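Local structure of IMPACT family member YigZ (Escherichia coli, 1VI7) at residues Ile109-Thr113 against Gly114-Lys118; Ala193-Arg197 against Gly198-Leu202. The protein is of unknown function but belongs to the IMPACT family and may bind guanyl ribonucleotides or other anions. All blocks are in the same frame, centred on the assembly; numbering follows the deposited sequence.

Contact 1. Residues Ile109-Thr113 against Gly114-Lys118; sequences ILLGT and GGLVK
Leu116 lies back over the chain that leads into its own helix, above the carbonyl oxygens of Leu111, Gly112 and Thr113. Its CB stands 3.6 Å from Thr113 O. CG is then held anti to the carbonyl carbon (chi1 -64°) and comes 3.4 Å from Gly112 O; beyond it CD1 stays near that same oxygen, while CD2 approaches Leu111 CG at 4.4 Å, a loose apolar touch. From the loop before the helix, Leu111 CD1 reaches Gly115 O at 3.4 Å, passing over a glycine that has no side chain to meet it. Beneath, the first helical turn closes by backbone bonds, Leu116 N to Gly112 O at 3.2 Å and the straighter Val117 N to Thr113 O, also 3.2 Å (N-H...O 163°). Cut back to an alanine, this leucine position would probably lose the loose apolar touch to Leu111 and leave a gap toward Pro78, Thr81 and Arg104, which Leu116 also touches. Gly112, at the N-cap, can offer no side chain to the helix end, so the start of helix 113-128 rests here on main-chain bonds, with Leu116 packed against their acceptors and Leu111 set against Gly115.

Contact 2. Residues Ala193-Arg197 against Gly198-Leu202; sequences ADFSR and GSLQL
Ala193 O is gripped by two backbone amides, Gly198 N at 3.0 Å and Ser196 N at 3.1 Å, which come from opposite faces of its carbonyl plane. The bond from Gly198 is nearly straight (N-H...O 170°) and spans six residues; with the positive phi of Arg197, where the chain leaves helical geometry, it resembles a Schellman motif, but the inner bond of that motif, from Arg197 N to Asp194 O, is not formed (3.9 Å). The bond from Ser196 closes a tighter turn of 3-10 type. Gly198 follows Arg197, the two forming the middle of a type I' beta turn from Ser196 to Ser199. Across this turn Ser199 N bonds to Ser196 O at 3.3 Å, arriving well above the carbonyl plane.

Ser196 bonds through its hydroxyl as well as its carbonyl. With chi1 at 73° its hydroxyl sits between the backbone N and the carbonyl carbon, where OG is hydrogen-bonded to Leu192 O one turn back and receives a weak bond from Leu200 N at 3.3 Å. Ser196 CB meets the tip of Leu200, whose CD2 lies 3.7 Å away. Leu200 CD2 also meets Phe195 CD2 at 4.0 Å, at the ring edge and near its plane, and the two side chains cross obliquely. Both also lean on Ile154 of helix 151-160, and Leu200 further reaches Leu192 and Cys146.

Carbonyls at the closing end of helix 185-196 are thus met by amides of the turn that follows, while one buried serine joins that polar closure to the apolar side facing helix 151-160.

Both contacts are local and lie at the surface, on opposite sides of the chain's centre: their centres are 65 Å apart and their nearest atoms about 48 Å, so neither touches the other. They hold different elements and lie at opposite kinds of helix end, an N-terminus and a C-terminus. Contact 1 joins the end of the loop after strand 98-105 to the first turn of helix 113-128, whereas contact 2 is the exit from helix 185-196 toward strand 203-204. At residues 109-118 the polar work across the segments is done by backbone alone and the leucines only pack; at residues 193-202 a serine hydroxyl joins in, and an aromatic ring near the helix end packs on helix 151-160.

Contact 1. Residues Ile109-Thr113 against Gly114-Lys118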
loop_
_atom_site.group_PDB
_atom_site.type_symbol
_atom_site.label_atom_id
_atom_site.label_comp_id
_atom_site.label_asym_id
_atom_site.label_seq_id
_atom_site.Cartn_x
_atom_site.Cartn_y
_atom_site.Cartn_z
ATOM N N ILE A 109 23.175 -18.469 20.431
ATOM C CA ILE A 109 24.198 -18.797 19.433
ATOM C C ILE A 109 24.036 -17.910 18.214
ATOM O O ILE A 109 22.925 -17.627 17.769
ATOM C CB ILE A 109 24.396 -20.261 19.154
ATOM C CG1 ILE A 109 25.369 -20.518 18.012
ATOM C CG2 ILE A 109 23.124 -21.063 18.994
ATOM C CD1 ILE A 109 24.800 -20.504 16.624
ATOM N N LEU A 110 25.125 -17.254 17.852
ATOM C CA LEU A 110 25.168 -16.298 16.777
ATOM C C LEU A 110 25.556 -16.968 15.469
ATOM O O LEU A 110 26.364 -17.897 15.468
ATOM C CB LEU A 110 26.170 -15.181 17.089
ATOM C CG LEU A 110 27.649 -15.536 16.963
ATOM C CD1 LEU A 110 28.497 -14.325 17.305
ATOM C CD2 LEU A 110 28.008 -16.738 17.831
ATOM N N LEU A 111 24.990 -16.455 14.376
ATOM C CA LEU A 111 25.284 -17.029 13.059
ATOM C C LEU A 111 25.831 -15.977 12.100
ATOM O O LEU A 111 25.548 -14.798 12.270
ATOM C CB LEU A 111 24.090 -17.763 12.487
ATOM C CG LEU A 111 22.686 -17.221 12.694
ATOM C CD1 LEU A 111 21.729 -17.822 11.668
ATOM C CD2 LEU A 111 22.164 -17.535 14.093
ATOM N N GLY A 112 26.627 -16.417 11.132
ATOM C CA GLY A 112 27.281 -15.635 10.146
ATOM C C GLY A 112 26.493 -14.606 9.389
ATOM O O GLY A 112 25.311 -14.355 9.618
ATOM N N THR A 113 27.177 -13.924 8.448
ATOM C CA THR A 113 26.489 -12.893 7.659
ATOM C C THR A 113 25.472 -13.561 6.737
ATOM O O THR A 113 24.295 -13.205 6.692
ATOM C CB THR A 113 27.456 -12.009 6.889
ATOM O OG1 THR A 113 26.711 -11.115 6.039
ATOM C CG2 THR A 113 28.394 -12.809 6.023
ATOM N N GLY A 114 25.898 -14.685 6.146
ATOM C CA GLY A 114 25.014 -15.517 5.347
ATOM C C GLY A 114 23.808 -15.963 6.170
ATOM O O GLY A 114 22.662 -15.724 5.806
ATOM N N GLY A 115 24.068 -16.503 7.350
ATOM C CA GLY A 115 23.085 -16.998 8.264
ATOM C C GLY A 115 21.949 -16.031 8.533
ATOM O O GLY A 115 20.805 -16.461 8.701
ATOM N N LEU A 116 22.264 -14.754 8.698
ATOM C CA LEU A 116 21.290 -13.703 8.936
ATOM C C LEU A 116 20.472 -13.421 7.680
ATOM O O LEU A 116 19.281 -13.205 7.796
ATOM C CB LEU A 116 21.967 -12.385 9.348
ATOM C CG LEU A 116 22.733 -12.446 10.670
ATOM C CD1 LEU A 116 23.299 -11.095 11.002
ATOM C CD2 LEU A 116 21.818 -12.964 11.780
ATOM N N VAL A 117 21.131 -13.396 6.525
ATOM C CA VAL A 117 20.454 -13.174 5.260
ATOM C C VAL A 117 19.424 -14.252 4.996
ATOM O O VAL A 117 18.296 -13.928 4.605
ATOM C CB VAL A 117 21.441 -13.072 4.081
ATOM C CG1 VAL A 117 20.738 -13.223 2.737
ATOM C CG2 VAL A 117 22.175 -11.736 4.192
ATOM N N LYS A 118 19.736 -15.519 5.291
ATOM C CA LYS A 118 18.736 -16.560 5.042
ATOM C C LYS A 118 17.629 -16.533 6.090
ATOM O O LYS A 118 16.524 -17.070 5.879
ATOM C CB LYS A 118 19.353 -17.925 4.886
ATOM C CG LYS A 118 20.709 -18.006 4.239
ATOM C CD LYS A 118 20.706 -18.336 2.749
ATOM C CE LYS A 118 22.071 -18.044 2.131
ATOM N NZ LYS A 118 23.167 -18.859 2.756
#

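Contact 2. Residues Ala193-Arg197 against Gly198-Leu202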
loop_
_atom_site.group_PDB
_atom_site.type_symbol
_atom_site.label_atom_id
_atom_site.label_comp_id
_atom_site.label_asym_id
_atom_site.label_seq_id
_atom_site.Cartn_x
_atom_site.Cartn_y
_atom_site.Cartn_z
ATOM N N ALA A 193 -24.216 14.927 -17.857
ATOM C CA ALA A 193 -24.795 15.744 -18.923
ATOM C C ALA A 193 -26.299 15.797 -18.789
ATOM O O ALA A 193 -26.891 16.874 -18.835
ATOM C CB ALA A 193 -24.327 15.231 -20.279
ATOM N N ASP A 194 -26.980 14.713 -18.463
ATOM C CA ASP A 194 -28.438 14.769 -18.376
ATOM C C ASP A 194 -28.879 15.610 -17.198
ATOM O O ASP A 194 -29.916 16.274 -17.322
ATOM C CB ASP A 194 -29.103 13.412 -18.393
ATOM C CG ASP A 194 -29.078 12.742 -19.756
ATOM O OD1 ASP A 194 -28.419 13.245 -20.696
ATOM O OD2 ASP A 194 -29.747 11.704 -19.927
ATOM N N PHE A 195 -28.084 15.713 -16.168
ATOM C CA PHE A 195 -28.286 16.432 -14.943
ATOM C C PHE A 195 -28.096 17.939 -15.116
ATOM O O PHE A 195 -28.604 18.766 -14.334
ATOM C CB PHE A 195 -27.253 15.957 -13.905
ATOM C CG PHE A 195 -27.124 16.774 -12.662
ATOM C CD1 PHE A 195 -28.129 16.734 -11.692
ATOM C CD2 PHE A 195 -26.047 17.615 -12.451
ATOM C CE1 PHE A 195 -28.040 17.476 -10.538
ATOM C CE2 PHE A 195 -25.940 18.339 -11.261
ATOM C CZ PHE A 195 -26.890 18.225 -10.285
ATOM N N SER A 196 -27.340 18.295 -16.156
ATOM C CA SER A 196 -27.024 19.703 -16.328
ATOM C C SER A 196 -27.257 20.163 -17.741
ATOM O O SER A 196 -26.703 21.181 -18.150
ATOM C CB SER A 196 -25.538 19.888 -15.944
ATOM O OG SER A 196 -24.770 19.310 -17.015
ATOM N N ARG A 197 -27.980 19.378 -18.527
ATOM C CA ARG A 197 -28.276 19.767 -19.906
ATOM C C ARG A 197 -27.021 20.075 -20.685
ATOM O O ARG A 197 -26.900 21.088 -21.385
ATOM C CB ARG A 197 -29.283 20.898 -19.871
ATOM C CG ARG A 197 -30.721 20.466 -19.668
ATOM C CD ARG A 197 -31.669 21.593 -19.420
ATOM N NE ARG A 197 -31.293 22.366 -18.253
ATOM C CZ ARG A 197 -31.646 23.603 -17.949
ATOM N NH1 ARG A 197 -31.255 24.228 -16.853
ATOM N NH2 ARG A 197 -32.442 24.248 -18.798
ATOM N N GLY A 198 -26.031 19.174 -20.578
ATOM C CA GLY A 198 -24.780 19.180 -21.229
ATOM C C GLY A 198 -23.867 20.351 -21.061
ATOM O O GLY A 198 -22.880 20.452 -21.808
ATOM N N SER A 199 -23.967 21.068 -19.925
ATOM C CA SER A 199 -23.156 22.272 -19.749
ATOM C C SER A 199 -22.025 22.080 -18.756
ATOM O O SER A 199 -21.245 23.032 -18.525
ATOM C CB SER A 199 -24.100 23.365 -19.220
ATOM O OG SER A 199 -24.399 23.032 -17.876
ATOM N N LEU A 200 -22.056 20.988 -18.026
ATOM C CA LEU A 200 -20.972 20.629 -17.101
ATOM C C LEU A 200 -19.864 19.962 -17.928
ATOM O O LEU A 200 -20.200 19.295 -18.920
ATOM C CB LEU A 200 -21.547 19.666 -16.085
ATOM C CG LEU A 200 -21.595 20.016 -14.605
ATOM C CD1 LEU A 200 -21.987 21.433 -14.326
ATOM C CD2 LEU A 200 -22.545 19.042 -13.895
ATOM N N GLN A 201 -18.594 20.264 -17.678
ATOM C CA GLN A 201 -17.501 19.698 -18.473
ATOM C C GLN A 201 -16.423 19.015 -17.646
ATOM O O GLN A 201 -15.491 19.670 -17.173
ATOM C CB GLN A 201 -16.880 20.792 -19.354
ATOM C CG GLN A 201 -16.176 20.299 -20.587
ATOM C CD GLN A 201 -15.482 21.312 -21.452
ATOM O OE1 GLN A 201 -14.247 21.238 -21.659
ATOM N NE2 GLN A 201 -16.180 22.274 -22.045
ATOM N N LEU A 202 -16.460 17.698 -17.534
ATOM C CA LEU A 202 -15.503 16.868 -16.797
ATOM C C LEU A 202 -14.138 16.779 -17.436
ATOM O O LEU A 202 -14.024 16.294 -18.568
ATOM C CB LEU A 202 -16.120 15.452 -16.736
ATOM C CG LEU A 202 -15.371 14.388 -15.961
ATOM C CD1 LEU A 202 -15.585 14.568 -14.469
ATOM C CD2 LEU A 202 -15.796 12.984 -16.413
#